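Nucleoporin NUP82 (Chaetomium thermophilum, PDB 5CWW) probably serves as a structural component of the nuclear pore complex, here through its N-terminal beta-propeller domain, and may offer docking sites for transport factors. Local coordinates at residues A10-P24 and R65-E77. Sequence-based numbering, arbitrary orientation.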
ATOM      1  N   ALA B  10     -13.173  17.373  30.219  1.00 92.99           N
ATOM      2  CA  ALA B  10     -14.418  16.996  30.880  1.00 94.51           C
ATOM      3  C   ALA B  10     -15.577  16.848  29.899  1.00 92.60           C
ATOM      4  O   ALA B  10     -16.490  16.056  30.130  1.00 94.96           O
ATOM      5  CB  ALA B  10     -14.768  18.018  31.949  1.00 98.07           C
ATOM      6  N   TRP B  11     -15.541  17.607  28.807  1.00 90.21           N
ATOM      7  CA  TRP B  11     -16.646  17.609  27.850  1.00 86.70           C
ATOM      8  C   TRP B  11     -16.561  16.429  26.877  1.00 83.38           C
ATOM      9  O   TRP B  11     -17.330  16.353  25.918  1.00 81.12           O
ATOM     10  CB  TRP B  11     -16.696  18.936  27.081  1.00 87.46           C
ATOM     11  CG  TRP B  11     -15.415  19.339  26.418  1.00 86.82           C
ATOM     12  CD1 TRP B  11     -14.396  20.053  26.975  1.00 87.83           C
ATOM     13  CD2 TRP B  11     -15.023  19.069  25.066  1.00 85.00           C
ATOM     14  NE1 TRP B  11     -13.389  20.238  26.059  1.00 86.29           N
ATOM     15  CE2 TRP B  11     -13.750  19.644  24.878  1.00 84.72           C
ATOM     16  CE3 TRP B  11     -15.623  18.394  23.999  1.00 84.46           C
ATOM     17  CZ2 TRP B  11     -13.065  19.563  23.668  1.00 83.57           C
ATOM     18  CZ3 TRP B  11     -14.941  18.314  22.797  1.00 82.42           C
ATOM     19  CH2 TRP B  11     -13.677  18.895  22.642  1.00 82.09           C
ATOM     20  N   LEU B  12     -15.629  15.515  27.133  1.00 84.53           N
ATOM     21  CA  LEU B  12     -15.540  14.264  26.381  1.00 84.90           C
ATOM     22  C   LEU B  12     -15.610  13.063  27.324  1.00 88.74           C
ATOM     23  O   LEU B  12     -15.552  11.916  26.879  1.00 89.50           O
ATOM     24  CB  LEU B  12     -14.250  14.210  25.556  1.00 83.52           C
ATOM     25  CG  LEU B  12     -14.175  15.108  24.318  1.00 81.91           C
ATOM     26  CD1 LEU B  12     -12.811  14.982  23.656  1.00 80.05           C
ATOM     27  CD2 LEU B  12     -15.277  14.779  23.320  1.00 80.38           C
ATOM     28  N   ASN B  13     -15.739  13.333  28.621  1.00 93.90           N
ATOM     29  CA  ASN B  13     -15.883  12.278  29.618  1.00 97.43           C
ATOM     30  C   ASN B  13     -17.294  12.244  30.188  1.00102.89           C
ATOM     31  O   ASN B  13     -17.965  13.270  30.268  1.00101.87           O
ATOM     32  CB  ASN B  13     -14.874  12.469  30.754  1.00100.58           C
ATOM     33  CG  ASN B  13     -13.435  12.411  30.275  1.00100.41           C
ATOM     34  OD1 ASN B  13     -12.617  13.256  30.635  1.00102.84           O
ATOM     35  ND2 ASN B  13     -13.118  11.409  29.462  1.00 97.87           N
ATOM     36  N   GLU B  14     -17.733  11.053  30.579  1.00107.17           N
ATOM     37  CA  GLU B  14     -19.054  10.861  31.166  1.00115.10           C
ATOM     38  C   GLU B  14     -19.240  11.782  32.377  1.00113.80           C
ATOM     39  O   GLU B  14     -18.291  12.014  33.122  1.00115.57           O
ATOM     40  CB  GLU B  14     -19.230   9.392  31.568  1.00120.48           C
ATOM     41  CG  GLU B  14     -20.674   8.936  31.717  1.00127.80           C
ATOM     42  CD  GLU B  14     -20.798   7.436  31.921  1.00132.55           C
ATOM     43  OE1 GLU B  14     -21.892   6.982  32.317  1.00136.85           O
ATOM     44  OE2 GLU B  14     -19.808   6.713  31.679  1.00131.87           O
ATOM     45  N   PRO B  15     -20.460  12.313  32.583  1.00113.80           N
ATOM     46  CA  PRO B  15     -21.701  12.135  31.821  1.00110.71           C
ATOM     47  C   PRO B  15     -21.907  13.169  30.709  1.00107.51           C
ATOM     48  O   PRO B  15     -23.049  13.450  30.348  1.00109.31           O
ATOM     49  CB  PRO B  15     -22.773  12.283  32.901  1.00114.58           C
ATOM     50  CG  PRO B  15     -22.199  13.296  33.827  1.00116.39           C
ATOM     51  CD  PRO B  15     -20.700  13.082  33.819  1.00114.59           C
ATOM     52  N   ALA B  16     -20.822  13.718  30.171  1.00102.86           N
ATOM     53  CA  ALA B  16     -20.934  14.674  29.074  1.00 98.77           C
ATOM     54  C   ALA B  16     -21.469  13.981  27.823  1.00 96.52           C
ATOM     55  O   ALA B  16     -21.232  12.790  27.625  1.00 92.79           O
ATOM     56  CB  ALA B  16     -19.590  15.325  28.787  1.00 96.49           C
ATOM     57  N   PRO B  17     -22.191  14.727  26.971  1.00 94.11           N
ATOM     58  CA  PRO B  17     -22.767  14.136  25.758  1.00 93.80           C
ATOM     59  C   PRO B  17     -21.697  13.688  24.766  1.00 90.69           C
ATOM     60  O   PRO B  17     -21.928  12.757  23.994  1.00 93.14           O
ATOM     61  CB  PRO B  17     -23.610  15.274  25.179  1.00 94.73           C
ATOM     62  CG  PRO B  17     -22.965  16.513  25.683  1.00 94.72           C
ATOM     63  CD  PRO B  17     -22.451  16.175  27.053  1.00 96.69           C
ATOM     64  N   GLY B  18     -20.543  14.346  24.791  1.00 84.51           N
ATOM     65  CA  GLY B  18     -19.462  14.011  23.883  1.00 74.81           C
ATOM     66  C   GLY B  18     -18.918  12.613  24.112  1.00 75.71           C
ATOM     67  O   GLY B  18     -18.373  11.996  23.198  1.00 69.95           O
ATOM     68  N   HIS B  19     -19.069  12.110  25.333  1.00 82.95           N
ATOM     69  CA  HIS B  19     -18.545  10.795  25.688  1.00 86.28           C
ATOM     70  C   HIS B  19     -19.320   9.678  24.992  1.00 89.46           C
ATOM     71  O   HIS B  19     -18.829   8.556  24.873  1.00 86.12           O
ATOM     72  CB  HIS B  19     -18.585  10.591  27.203  1.00 88.62           C
ATOM     73  CG  HIS B  19     -17.952   9.311  27.654  1.00 87.82           C
ATOM     74  ND1 HIS B  19     -16.597   9.076  27.557  1.00 85.43           N
ATOM     75  CD2 HIS B  19     -18.489   8.194  28.200  1.00 89.07           C
ATOM     76  CE1 HIS B  19     -16.327   7.870  28.024  1.00 85.96           C
ATOM     77  NE2 HIS B  19     -17.457   7.314  28.421  1.00 88.08           N
ATOM     78  N   LYS B  20     -20.528   9.991  24.533  1.00 91.24           N
ATOM     79  CA  LYS B  20     -21.366   9.004  23.859  1.00 92.94           C
ATOM     80  C   LYS B  20     -20.716   8.513  22.569  1.00 87.25           C
ATOM     81  O   LYS B  20     -21.003   7.410  22.103  1.00 86.25           O
ATOM     82  CB  LYS B  20     -22.744   9.597  23.553  1.00 97.77           C
ATOM     83  CG  LYS B  20     -23.573   9.916  24.788  1.00103.59           C
ATOM     84  CD  LYS B  20     -24.956  10.430  24.410  1.00106.78           C
ATOM     85  CE  LYS B  20     -25.797  10.741  25.641  1.00111.73           C
ATOM     86  NZ  LYS B  20     -26.064   9.531  26.468  1.00115.12           N
ATOM     87  N   LEU B  21     -19.844   9.336  21.998  1.00 82.89           N
ATOM     88  CA  LEU B  21     -19.138   8.983  20.772  1.00 79.15           C
ATOM     89  C   LEU B  21     -18.209   7.786  20.957  1.00 76.90           C
ATOM     90  O   LEU B  21     -17.871   7.103  19.990  1.00 74.79           O
ATOM     91  CB  LEU B  21     -18.328  10.180  20.264  1.00 79.02           C
ATOM     92  CG  LEU B  21     -19.129  11.359  19.711  1.00 80.66           C
ATOM     93  CD1 LEU B  21     -18.241  12.582  19.571  1.00 81.42           C
ATOM     94  CD2 LEU B  21     -19.750  10.999  18.371  1.00 80.33           C
ATOM     95  N   PHE B  22     -17.806   7.534  22.200  1.00 77.00           N
ATOM     96  CA  PHE B  22     -16.775   6.543  22.491  1.00 77.48           C
ATOM     97  C   PHE B  22     -17.275   5.386  23.353  1.00 84.65           C
ATOM     98  O   PHE B  22     -16.815   4.255  23.205  1.00 80.10           O
ATOM     99  CB  PHE B  22     -15.595   7.226  23.187  1.00 76.37           C
ATOM    100  CG  PHE B  22     -15.088   8.439  22.460  1.00 74.44           C
ATOM    101  CD1 PHE B  22     -15.619   9.691  22.726  1.00 76.12           C
ATOM    102  CD2 PHE B  22     -14.091   8.327  21.504  1.00 72.46           C
ATOM    103  CE1 PHE B  22     -15.160  10.811  22.058  1.00 75.42           C
ATOM    104  CE2 PHE B  22     -13.627   9.443  20.831  1.00 71.95           C
ATOM    105  CZ  PHE B  22     -14.163  10.687  21.109  1.00 73.10           C
ATOM    106  N   ALA B  23     -18.215   5.670  24.250  1.00 95.92           N
ATOM    107  CA  ALA B  23     -18.718   4.654  25.171  1.00107.04           C
ATOM    108  C   ALA B  23     -19.551   3.606  24.435  1.00112.43           C
ATOM    109  O   ALA B  23     -20.239   3.934  23.474  1.00112.63           O
ATOM    110  CB  ALA B  23     -19.542   5.302  26.269  1.00110.70           C
ATOM    111  N   PRO B  24     -19.514   2.344  24.897  1.00114.59           N
ATOM    112  CA  PRO B  24     -20.303   1.304  24.233  1.00115.93           C
ATOM    113  C   PRO B  24     -21.724   1.203  24.780  1.00119.94           C
ATOM    114  O   PRO B  24     -22.652   1.027  23.992  1.00119.71           O
ATOM    115  CB  PRO B  24     -19.514   0.029  24.533  1.00117.28           C
ATOM    116  CG  PRO B  24     -18.746   0.327  25.809  1.00118.49           C
ATOM    117  CD  PRO B  24     -18.815   1.812  26.079  1.00117.75           C
ATOM    118  N   ARG B  65     -20.459   6.602  14.913  1.00 72.86           N
ATOM    119  CA  ARG B  65     -20.980   7.673  15.755  1.00 75.09           C
ATOM    120  C   ARG B  65     -20.447   9.021  15.286  1.00 72.67           C
ATOM    121  O   ARG B  65     -19.240   9.262  15.276  1.00 68.32           O
ATOM    122  CB  ARG B  65     -20.633   7.419  17.221  1.00 81.01           C
ATOM    123  CG  ARG B  65     -21.210   6.109  17.726  1.00 88.03           C
ATOM    124  CD  ARG B  65     -20.892   5.848  19.180  1.00 94.57           C
ATOM    125  NE  ARG B  65     -21.530   4.617  19.639  1.00100.99           N
ATOM    126  CZ  ARG B  65     -21.074   3.852  20.626  1.00105.77           C
ATOM    127  NH1 ARG B  65     -19.974   4.187  21.284  1.00105.52           N
ATOM    128  NH2 ARG B  65     -21.730   2.752  20.966  1.00109.85           N
ATOM    129  N   TRP B  66     -21.374   9.883  14.885  1.00 71.07           N
ATOM    130  CA  TRP B  66     -21.060  11.166  14.271  1.00 70.72           C
ATOM    131  C   TRP B  66     -21.259  12.312  15.258  1.00 74.16           C
ATOM    132  O   TRP B  66     -22.279  12.373  15.944  1.00 75.57           O
ATOM    133  CB  TRP B  66     -21.945  11.361  13.039  1.00 69.43           C
ATOM    134  CG  TRP B  66     -21.720  12.627  12.286  1.00 67.90           C
ATOM    135  CD1 TRP B  66     -20.549  13.316  12.161  1.00 65.45           C
ATOM    136  CD2 TRP B  66     -22.700  13.358  11.544  1.00 70.40           C
ATOM    137  NE1 TRP B  66     -20.740  14.433  11.383  1.00 66.35           N
ATOM    138  CE2 TRP B  66     -22.053  14.483  10.994  1.00 69.75           C
ATOM    139  CE3 TRP B  66     -24.064  13.173  11.292  1.00 74.33           C
ATOM    140  CZ2 TRP B  66     -22.723  15.417  10.208  1.00 73.31           C
ATOM    141  CZ3 TRP B  66     -24.727  14.101  10.512  1.00 77.33           C
ATOM    142  CH2 TRP B  66     -24.056  15.209   9.979  1.00 76.52           C
ATOM    143  N   GLY B  67     -20.291  13.222  15.330  1.00 74.50           N
ATOM    144  CA  GLY B  67     -20.398  14.353  16.233  1.00 77.70           C
ATOM    145  C   GLY B  67     -19.471  15.514  15.920  1.00 77.32           C
ATOM    146  O   GLY B  67     -18.379  15.326  15.382  1.00 75.39           O
ATOM    147  N   ASP B  68     -19.921  16.719  16.262  1.00 81.71           N
ATOM    148  CA  ASP B  68     -19.121  17.931  16.120  1.00 82.45           C
ATOM    149  C   ASP B  68     -18.520  18.298  17.474  1.00 81.82           C
ATOM    150  O   ASP B  68     -19.247  18.551  18.435  1.00 86.24           O
ATOM    151  CB  ASP B  68     -19.976  19.082  15.580  1.00 85.95           C
ATOM    152  CG  ASP B  68     -19.150  20.288  15.163  1.00 86.85           C
ATOM    153  OD1 ASP B  68     -18.223  20.676  15.905  1.00 86.84           O
ATOM    154  OD2 ASP B  68     -19.429  20.853  14.083  1.00 88.16           O
ATOM    155  N   LEU B  69     -17.193  18.329  17.544  1.00 78.73           N
ATOM    156  CA  LEU B  69     -16.495  18.595  18.797  1.00 77.12           C
ATOM    157  C   LEU B  69     -16.755  20.004  19.318  1.00 78.73           C
ATOM    158  O   LEU B  69     -16.727  20.237  20.525  1.00 80.00           O
ATOM    159  CB  LEU B  69     -14.990  18.381  18.624  1.00 73.95           C
ATOM    160  CG  LEU B  69     -14.545  16.968  18.241  1.00 70.39           C
ATOM    161  CD1 LEU B  69     -13.032  16.921  18.085  1.00 69.54           C
ATOM    162  CD2 LEU B  69     -15.010  15.942  19.267  1.00 70.48           C
ATOM    163  N   ALA B  70     -17.005  20.940  18.407  1.00 79.88           N
ATOM    164  CA  ALA B  70     -17.274  22.322  18.790  1.00 82.88           C
ATOM    165  C   ALA B  70     -18.575  22.422  19.578  1.00 85.89           C
ATOM    166  O   ALA B  70     -18.612  23.001  20.663  1.00 90.05           O
ATOM    167  CB  ALA B  70     -17.330  23.216  17.560  1.00 82.78           C
ATOM    168  N   GLN B  71     -19.639  21.848  19.024  1.00 83.18           N
ATOM    169  CA  GLN B  71     -20.953  21.901  19.653  1.00 85.48           C
ATOM    170  C   GLN B  71     -20.975  21.102  20.956  1.00 82.47           C
ATOM    171  O   GLN B  71     -21.549  21.543  21.950  1.00 81.40           O
ATOM    172  CB  GLN B  71     -22.026  21.379  18.694  1.00 90.47           C
ATOM    173  CG  GLN B  71     -22.055  22.097  17.349  1.00 96.68           C
ATOM    174  CD  GLN B  71     -23.104  21.539  16.403  1.00102.41           C
ATOM    175  OE1 GLN B  71     -24.079  20.920  16.830  1.00106.73           O
ATOM    176  NE2 GLN B  71     -22.906  21.753  15.106  1.00102.46           N
ATOM    177  N   LEU B  72     -20.347  19.929  20.947  1.00 81.93           N
ATOM    178  CA  LEU B  72     -20.292  19.086  22.139  1.00 84.12           C
ATOM    179  C   LEU B  72     -19.524  19.774  23.265  1.00 83.96           C
ATOM    180  O   LEU B  72     -19.825  19.578  24.444  1.00 88.35           O
ATOM    181  CB  LEU B  72     -19.651  17.739  21.813  1.00 82.61           C
ATOM    182  CG  LEU B  72     -20.468  16.828  20.895  1.00 80.78           C
ATOM    183  CD1 LEU B  72     -19.595  15.716  20.333  1.00 79.37           C
ATOM    184  CD2 LEU B  72     -21.663  16.248  21.638  1.00 82.18           C
ATOM    185  N   LYS B  73     -18.534  20.579  22.898  1.00 83.63           N
ATOM    186  CA  LYS B  73     -17.799  21.367  23.878  1.00 83.69           C
ATOM    187  C   LYS B  73     -18.714  22.439  24.461  1.00 83.14           C
ATOM    188  O   LYS B  73     -18.819  22.586  25.679  1.00 84.80           O
ATOM    189  CB  LYS B  73     -16.563  22.013  23.245  1.00 87.00           C
ATOM    190  CG  LYS B  73     -15.711  22.816  24.222  1.00 92.96           C
ATOM    191  CD  LYS B  73     -14.620  23.595  23.504  1.00 94.50           C
ATOM    192  CE  LYS B  73     -13.847  24.482  24.469  1.00 98.48           C
ATOM    193  NZ  LYS B  73     -12.918  25.410  23.767  1.00 98.98           N
ATOM    194  N   GLU B  74     -19.377  23.179  23.578  1.00 79.16           N
ATOM    195  CA  GLU B  74     -20.263  24.263  23.983  1.00 82.42           C
ATOM    196  C   GLU B  74     -21.425  23.760  24.837  1.00 84.43           C
ATOM    197  O   GLU B  74     -21.855  24.436  25.771  1.00 87.51           O
ATOM    198  CB  GLU B  74     -20.798  24.995  22.749  1.00 87.78           C
ATOM    199  CG  GLU B  74     -21.728  26.162  23.064  1.00 99.47           C
ATOM    200  CD  GLU B  74     -22.213  26.877  21.816  1.00102.43           C
ATOM    201  OE1 GLU B  74     -21.649  26.634  20.728  1.00103.29           O
ATOM    202  OE2 GLU B  74     -23.162  27.680  21.921  1.00108.73           O
ATOM    203  N   SER B  75     -21.934  22.577  24.511  1.00 99.71           N
ATOM    204  CA  SER B  75     -23.053  21.998  25.249  1.00107.28           C
ATOM    205  C   SER B  75     -22.683  21.734  26.704  1.00106.81           C
ATOM    206  O   SER B  75     -23.519  21.864  27.598  1.00113.42           O
ATOM    207  CB  SER B  75     -23.515  20.701  24.585  1.00109.21           C
ATOM    208  OG  SER B  75     -23.954  20.936  23.259  1.00108.92           O
ATOM    209  N   TRP B  76     -21.426  21.367  26.935  1.00107.27           N
ATOM    210  CA  TRP B  76     -20.946  21.090  28.284  1.00104.86           C
ATOM    211  C   TRP B  76     -20.512  22.367  29.000  1.00107.39           C
ATOM    212  O   TRP B  76     -20.392  22.390  30.225  1.00110.43           O
ATOM    213  CB  TRP B  76     -19.784  20.093  28.242  1.00100.86           C
ATOM    214  CG  TRP B  76     -19.360  19.626  29.601  1.00101.89           C
ATOM    215  CD1 TRP B  76     -18.229  19.987  30.275  1.00102.93           C
ATOM    216  CD2 TRP B  76     -20.067  18.724  30.461  1.00103.58           C
ATOM    217  NE1 TRP B  76     -18.185  19.361  31.497  1.00105.41           N
ATOM    218  CE2 TRP B  76     -19.301  18.580  31.636  1.00106.09           C
ATOM    219  CE3 TRP B  76     -21.271  18.022  30.350  1.00104.22           C
ATOM    220  CZ2 TRP B  76     -19.701  17.763  32.692  1.00108.87           C
ATOM    221  CZ3 TRP B  76     -21.665  17.210  31.401  1.00107.14           C
ATOM    222  CH2 TRP B  76     -20.882  17.088  32.556  1.00109.33           C
ATOM    223  N   GLU B  77     -20.267  23.424  28.233  1.00106.30           N
ATOM    224  CA  GLU B  77     -19.886  24.710  28.802  1.00109.19           C
ATOM    225  C   GLU B  77     -21.116  25.549  29.139  1.00112.22           C
ATOM    226  O   GLU B  77     -21.094  26.345  30.078  1.00113.34           O
ATOM    227  CB  GLU B  77     -18.969  25.469  27.840  1.00110.55           C
ATOM    228  CG  GLU B  77     -17.566  24.886  27.759  1.00111.09           C
ATOM    229  CD  GLU B  77     -16.641  25.695  26.872  1.00111.88           C
ATOM    230  OE1 GLU B  77     -17.129  26.307  25.899  1.00112.43           O
ATOM    231  OE2 GLU B  77     -15.424  25.719  27.153  1.00111.98           O
TER
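Trp-11, Gly-18 and Leu-21 come closest through their CA atoms to Trp-76, Leu-72 and Arg-65, so segment 10-24, with its two short 3-10 segments 10-12 and 17-21, runs in the opposite sense to 65-77, from the helix end to the strand. This strand belongs to a four-stranded antiparallel blade of the beta-propeller, and the N-terminal segment packs against the blade and its helix. One face of the Trp-76 indole is covered from residues 10-16: Ala-16 CB sits over the six-membered ring, 3.9 Å from its centroid, and Trp-11 CA over the five-membered one, both CH-pi contacts. Arg-79 adds a cation-pi contact to the same indole. With CG between backbone N and carbonyl carbon (chi1 53°), Trp-11 lays its indole against the helix at Lys-73 and Leu-69 O; one ring face receives the aliphatic stem of Lys-73, whose CG lies 3.8 Å from the five-membered ring centroid, only 9° off the normal. Leu-12 CG lies over the rim of the opposite face. Farther along, Pro-17 and Gly-18 lie against Leu-72 CD2, and Leu-21 CD2 rests on the strand backbone at Trp-66 and Gly-67. Asp-68 caps the helix, its OD1 accepting from Ala-70 N. The extended Arg-65 side chain runs from the strand past the C-terminal end of 17-21, its CD 3.3 Å from Lys-20 O, with Leu-21 O at the guanidinium edge. Leu-21 and Leu-72 meet tip to tip, their CD1 methyls a tight 3.5 Å apart.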